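Local atomic coordinates of monomethylamine methyltransferase MtmB1 (Methanosarcina barkeri, PDB entry 1NTH), a protein that catalyses transfer of the methyl group from monomethylamine to the corrinoid cofactor of its partner protein MtmC, a step of methanogenesis from methylamine. Residues 341-344 with 345-349; 379-382 with 383-386. All coordinates share one frame; numbering follows the deposited sequence.

Interaction 1. Residues 341-344 with 345-349; sequences CTEM and CLLEA
Met344 and Glu348 meet one turn apart at the N-terminal start of helix 343-359, the helix of a beta-alpha-beta unit in the TIM barrel that joins strand 330-333 to strand 363-366. The methionine runs out extended, its CG anti to the backbone N (chi1 -173°), and its terminal methyl comes up beside the carboxylate: CE lies 3.6 Å from Glu348 CD. Glu348 slants across it, with Met344 CG 3.6 Å from Glu348 OE1, so a long, flexible thioether covers part of a buried acid. The carboxylate oxygens find their donors in other residues. OE1 and OE2 accept from the backbone N of Ala338 and of Cys337 respectively, which ties the preceding loop to the second turn of the helix, and OE2 also accepts from the side chain of Asn307, which precedes helix 309-325.

In the same turns the backbone follows the usual helical pattern, Glu348 N donating to Met344 O at 2.8 Å and Leu347 N to Glu343 O at 2.9 Å. Glu343 and Leu347 run side by side, the aliphatic CG of the glutamate 4.0 Å from Leu347 CD1, while the carboxylate reaches on to a salt bridge with Lys450 of helix 438-454. That acid suits the first turn, where the helix dipole should favour negative charge.

Cys345, a compact buried residue whose side chain packs on Ser369 and Glu382, presents its amide to the N-cap residue. Thr342 turns OG1 between its own backbone N and carbonyl carbon (chi1 68°), and the hydroxyl, also hydrogen-bonded to Gly339 O, accepts from Cys345 N at 3.3 Å with an N-H...O angle of 156°.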
ATOM      1  N   CYS A 341     -18.869 -37.680   7.532  1.00 23.17           N
ATOM      2  CA  CYS A 341     -19.383 -38.758   6.701  1.00 24.19           C
ATOM      3  C   CYS A 341     -20.349 -39.682   7.433  1.00 24.24           C
ATOM      4  O   CYS A 341     -20.354 -40.895   7.215  1.00 24.66           O
ATOM      5  CB  CYS A 341     -18.225 -39.566   6.107  1.00 25.19           C
ATOM      6  SG  CYS A 341     -18.659 -40.466   4.594  1.00 28.17           S
ATOM      7  N   THR A 342     -21.155 -39.100   8.313  1.00 23.55           N
ATOM      8  CA  THR A 342     -22.173 -39.848   9.040  1.00 22.72           C
ATOM      9  C   THR A 342     -23.433 -39.000   8.995  1.00 23.75           C
ATOM     10  O   THR A 342     -23.368 -37.766   9.013  1.00 22.58           O
ATOM     11  CB  THR A 342     -21.795 -40.109  10.520  1.00 22.90           C
ATOM     12  OG1 THR A 342     -21.799 -38.876  11.250  1.00 23.98           O
ATOM     13  CG2 THR A 342     -20.425 -40.765  10.614  1.00 23.23           C
ATOM     14  N   GLU A 343     -24.582 -39.659   8.924  1.00 23.11           N
ATOM     15  CA  GLU A 343     -25.844 -38.948   8.863  1.00 23.79           C
ATOM     16  C   GLU A 343     -26.097 -38.144  10.132  1.00 23.20           C
ATOM     17  O   GLU A 343     -26.606 -37.022  10.071  1.00 22.63           O
ATOM     18  CB  GLU A 343     -26.988 -39.935   8.638  1.00 26.24           C
ATOM     19  CG  GLU A 343     -28.312 -39.272   8.316  1.00 28.85           C
ATOM     20  CD  GLU A 343     -29.403 -40.281   8.027  1.00 30.92           C
ATOM     21  OE1 GLU A 343     -29.861 -40.949   8.978  1.00 33.06           O
ATOM     22  OE2 GLU A 343     -29.792 -40.412   6.849  1.00 31.39           O
ATOM     23  N   MET A 344     -25.727 -38.701  11.282  1.00 22.60           N
ATOM     24  CA  MET A 344     -25.952 -38.001  12.539  1.00 22.96           C
ATOM     25  C   MET A 344     -25.234 -36.656  12.588  1.00 22.45           C
ATOM     26  O   MET A 344     -25.813 -35.658  13.013  1.00 21.82           O
ATOM     27  CB  MET A 344     -25.512 -38.851  13.731  1.00 23.30           C
ATOM     28  CG  MET A 344     -25.897 -38.225  15.063  1.00 25.38           C
ATOM     29  SD  MET A 344     -25.538 -39.267  16.482  1.00 26.27           S
ATOM     30  CE  MET A 344     -25.584 -38.072  17.828  1.00 25.59           C
ATOM     31  N   CYS A 345     -23.975 -36.631  12.162  1.00 21.67           N
ATOM     32  CA  CYS A 345     -23.209 -35.389  12.172  1.00 20.98           C
ATOM     33  C   CYS A 345     -23.949 -34.307  11.390  1.00 20.02           C
ATOM     34  O   CYS A 345     -24.117 -33.183  11.865  1.00 19.53           O
ATOM     35  CB  CYS A 345     -21.825 -35.613  11.559  1.00 20.64           C
ATOM     36  SG  CYS A 345     -20.790 -34.119  11.499  1.00 23.68           S
ATOM     37  N   LEU A 346     -24.399 -34.652  10.189  1.00 19.42           N
ATOM     38  CA  LEU A 346     -25.116 -33.702   9.351  1.00 20.58           C
ATOM     39  C   LEU A 346     -26.434 -33.257   9.978  1.00 20.56           C
ATOM     40  O   LEU A 346     -26.795 -32.085   9.899  1.00 21.60           O
ATOM     41  CB  LEU A 346     -25.371 -34.306   7.966  1.00 19.85           C
ATOM     42  CG  LEU A 346     -24.111 -34.655   7.167  1.00 21.36           C
ATOM     43  CD1 LEU A 346     -24.505 -35.204   5.801  1.00 21.55           C
ATOM     44  CD2 LEU A 346     -23.237 -33.406   7.007  1.00 21.48           C
ATOM     45  N   LEU A 347     -27.153 -34.186  10.603  1.00 20.25           N
ATOM     46  CA  LEU A 347     -28.422 -33.842  11.232  1.00 19.73           C
ATOM     47  C   LEU A 347     -28.210 -32.975  12.470  1.00 19.64           C
ATOM     48  O   LEU A 347     -29.009 -32.082  12.752  1.00 18.87           O
ATOM     49  CB  LEU A 347     -29.201 -35.111  11.605  1.00 21.62           C
ATOM     50  CG  LEU A 347     -29.704 -35.948  10.425  1.00 21.72           C
ATOM     51  CD1 LEU A 347     -30.422 -37.188  10.947  1.00 23.58           C
ATOM     52  CD2 LEU A 347     -30.641 -35.118   9.562  1.00 21.96           C
ATOM     53  N   GLU A 348     -27.136 -33.242  13.208  1.00 20.14           N
ATOM     54  CA  GLU A 348     -26.828 -32.462  14.403  1.00 20.12           C
ATOM     55  C   GLU A 348     -26.534 -31.019  14.002  1.00 19.71           C
ATOM     56  O   GLU A 348     -27.080 -30.076  14.576  1.00 19.75           O
ATOM     57  CB  GLU A 348     -25.607 -33.040  15.124  1.00 21.94           C
ATOM     58  CG  GLU A 348     -25.878 -34.264  15.986  1.00 23.44           C
ATOM     59  CD  GLU A 348     -24.621 -34.748  16.691  1.00 24.98           C
ATOM     60  OE1 GLU A 348     -23.823 -35.480  16.067  1.00 25.01           O
ATOM     61  OE2 GLU A 348     -24.419 -34.377  17.869  1.00 27.12           O
ATOM     62  N   ALA A 349     -25.667 -30.856  13.009  1.00 19.31           N
ATOM     63  CA  ALA A 349     -25.305 -29.525  12.538  1.00 18.30           C
ATOM     64  C   ALA A 349     -26.527 -28.825  11.951  1.00 18.72           C
ATOM     65  O   ALA A 349     -26.688 -27.614  12.101  1.00 18.92           O
ATOM     66  CB  ALA A 349     -24.201 -29.622  11.493  1.00 18.97           C
TER

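Interaction 2. Residues 379-382 with 383-386; sequences TGME and ARMM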
ATOM      1  N   THR A 379     -14.602 -31.596   7.568  1.00 18.79           N
ATOM      2  CA  THR A 379     -14.516 -31.358   6.127  1.00 18.73           C
ATOM      3  C   THR A 379     -15.550 -30.332   5.682  1.00 17.69           C
ATOM      4  O   THR A 379     -16.528 -30.070   6.385  1.00 17.08           O
ATOM      5  CB  THR A 379     -14.755 -32.640   5.298  1.00 19.76           C
ATOM      6  OG1 THR A 379     -16.163 -32.850   5.145  1.00 19.99           O
ATOM      7  CG2 THR A 379     -14.126 -33.852   5.973  1.00 20.33           C
ATOM      8  N   GLY A 380     -15.330 -29.767   4.499  1.00 18.29           N
ATOM      9  CA  GLY A 380     -16.238 -28.770   3.962  1.00 17.32           C
ATOM     10  C   GLY A 380     -17.665 -29.243   3.754  1.00 17.39           C
ATOM     11  O   GLY A 380     -18.577 -28.426   3.674  1.00 17.86           O
ATOM     12  N   MET A 381     -17.872 -30.554   3.659  1.00 17.07           N
ATOM     13  CA  MET A 381     -19.223 -31.081   3.465  1.00 18.28           C
ATOM     14  C   MET A 381     -20.155 -30.695   4.609  1.00 17.44           C
ATOM     15  O   MET A 381     -21.329 -30.415   4.383  1.00 18.78           O
ATOM     16  CB  MET A 381     -19.196 -32.607   3.324  1.00 20.31           C
ATOM     17  CG  MET A 381     -18.734 -33.102   1.962  1.00 21.82           C
ATOM     18  SD  MET A 381     -19.892 -32.702   0.623  1.00 25.25           S
ATOM     19  CE  MET A 381     -20.948 -34.165   0.634  1.00 24.78           C
ATOM     20  N   GLU A 382     -19.640 -30.683   5.834  1.00 17.10           N
ATOM     21  CA  GLU A 382     -20.471 -30.316   6.975  1.00 17.23           C
ATOM     22  C   GLU A 382     -20.871 -28.842   6.892  1.00 16.26           C
ATOM     23  O   GLU A 382     -21.988 -28.472   7.260  1.00 17.63           O
ATOM     24  CB  GLU A 382     -19.737 -30.597   8.292  1.00 17.92           C
ATOM     25  CG  GLU A 382     -19.394 -32.072   8.503  1.00 20.54           C
ATOM     26  CD  GLU A 382     -17.930 -32.378   8.236  1.00 21.67           C
ATOM     27  OE1 GLU A 382     -17.072 -31.875   8.995  1.00 22.81           O
ATOM     28  OE2 GLU A 382     -17.637 -33.115   7.269  1.00 24.10           O
ATOM     29  N   ALA A 383     -19.960 -28.006   6.405  1.00 17.01           N
ATOM     30  CA  ALA A 383     -20.242 -26.582   6.260  1.00 16.61           C
ATOM     31  C   ALA A 383     -21.251 -26.365   5.136  1.00 16.70           C
ATOM     32  O   ALA A 383     -22.058 -25.435   5.185  1.00 16.15           O
ATOM     33  CB  ALA A 383     -18.951 -25.815   5.966  1.00 17.03           C
ATOM     34  N   ARG A 384     -21.201 -27.214   4.113  1.00 17.27           N
ATOM     35  CA  ARG A 384     -22.144 -27.090   3.010  1.00 17.57           C
ATOM     36  C   ARG A 384     -23.562 -27.318   3.537  1.00 17.85           C
ATOM     37  O   ARG A 384     -24.487 -26.585   3.194  1.00 17.33           O
ATOM     38  CB  ARG A 384     -21.843 -28.115   1.909  1.00 17.85           C
ATOM     39  CG  ARG A 384     -22.803 -28.019   0.728  1.00 19.03           C
ATOM     40  CD  ARG A 384     -22.743 -29.251  -0.162  1.00 19.46           C
ATOM     41  NE  ARG A 384     -21.447 -29.419  -0.809  1.00 19.52           N
ATOM     42  CZ  ARG A 384     -21.161 -30.403  -1.655  1.00 20.77           C
ATOM     43  NH1 ARG A 384     -22.087 -31.308  -1.954  1.00 21.13           N
ATOM     44  NH2 ARG A 384     -19.956 -30.486  -2.202  1.00 19.91           N
ATOM     45  N   MET A 385     -23.730 -28.339   4.376  1.00 17.74           N
ATOM     46  CA  MET A 385     -25.045 -28.631   4.931  1.00 18.75           C
ATOM     47  C   MET A 385     -25.495 -27.479   5.821  1.00 18.49           C
ATOM     48  O   MET A 385     -26.652 -27.057   5.773  1.00 17.12           O
ATOM     49  CB  MET A 385     -25.013 -29.929   5.739  1.00 20.41           C
ATOM     50  CG  MET A 385     -26.380 -30.359   6.267  1.00 23.01           C
ATOM     51  SD  MET A 385     -27.580 -30.708   4.946  1.00 27.04           S
ATOM     52  CE  MET A 385     -27.163 -32.406   4.569  1.00 24.75           C
ATOM     53  N   MET A 386     -24.571 -26.972   6.633  1.00 17.93           N
ATOM     54  CA  MET A 386     -24.866 -25.861   7.531  1.00 18.52           C
ATOM     55  C   MET A 386     -25.415 -24.693   6.711  1.00 17.71           C
ATOM     56  O   MET A 386     -26.407 -24.066   7.089  1.00 18.05           O
ATOM     57  CB  MET A 386     -23.588 -25.451   8.279  1.00 19.54           C
ATOM     58  CG  MET A 386     -23.757 -24.319   9.282  1.00 21.19           C
ATOM     59  SD  MET A 386     -22.227 -23.981  10.203  1.00 22.18           S
ATOM     60  CE  MET A 386     -21.257 -23.115   8.964  1.00 21.92           C
TER
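Met381 and Arg384 lie side by side and point the same way from the first turns of helix 380-393, with the sulfur of one over the flat end of the other. Met381 SD sits over the centre of one guanidinium face, 3.5 Å from Arg384 CZ. Bends at chi2 (-67°) and chi3 (-90°) shape the methionine so that its sulfur lies over the guanidinium, and a bulky, polarisable thioether suits the face of a delocalised cation whose N-H groups point outward in its plane. Those groups are used around the rim: NE forms a salt bridge with Glu150, and NH1 and NH2 donate to the carbonyls of Phe3 and Arg4 of a second subunit. Phe3 of that subunit also makes a cation-pi contact, so this buried arginine ties the helix start to the subunit interface.

On another side of the turn, Glu382 bends back toward Thr379. Its CG stands anti to the carbonyl carbon (chi1 -62°), and the turn at chi2 brings both carboxylate oxygens to the threonine. Thr379 N donates to Glu382 OE1 at 2.9 Å, reaching its syn side somewhat out of the carboxylate plane, while Thr379 OG1 gives its proton to Glu382 OE2 at 2.6 Å from above that plane. The same hydroxyl accepts from Met381 N at 3.2 Å. Tyr440 and Ser369 add hydrogen bonds to the buried carboxylate and fix it further.

Gly380, buried and without a side chain, follows the cap, and its carbonyl takes the amide of Arg384 at 2.9 Å, in the carbonyl plane. With threonine at the N-cap, its hydroxyl taking Met381 N, and the carboxylate of the glutamate three residues on returning to Thr379 N, the arrangement is a capping box.

Along the chain, strand 330-333 leads into interaction 1, at the start of helix 343-359; strand 363-366 and a loop follow before interaction 2 opens helix 380-393. The two stand in series: neither nests in nor crosses the other, and each closes just the first turns of its own helix. Their centres are 10 Å apart and they touch directly, Cys345 SG packing 3.9 Å from Glu382 CG and Leu346 CD2 lying 4.1 Å from Glu382 CA. Helix 438-454 contacts both, through Ala447 on Glu343 and Leu346 and through Tyr440 and Tyr444 on residues 379-386. Helices 343-359 and 380-393 are thus joined at their N-terminal starts, with helix 438-454 packed against both.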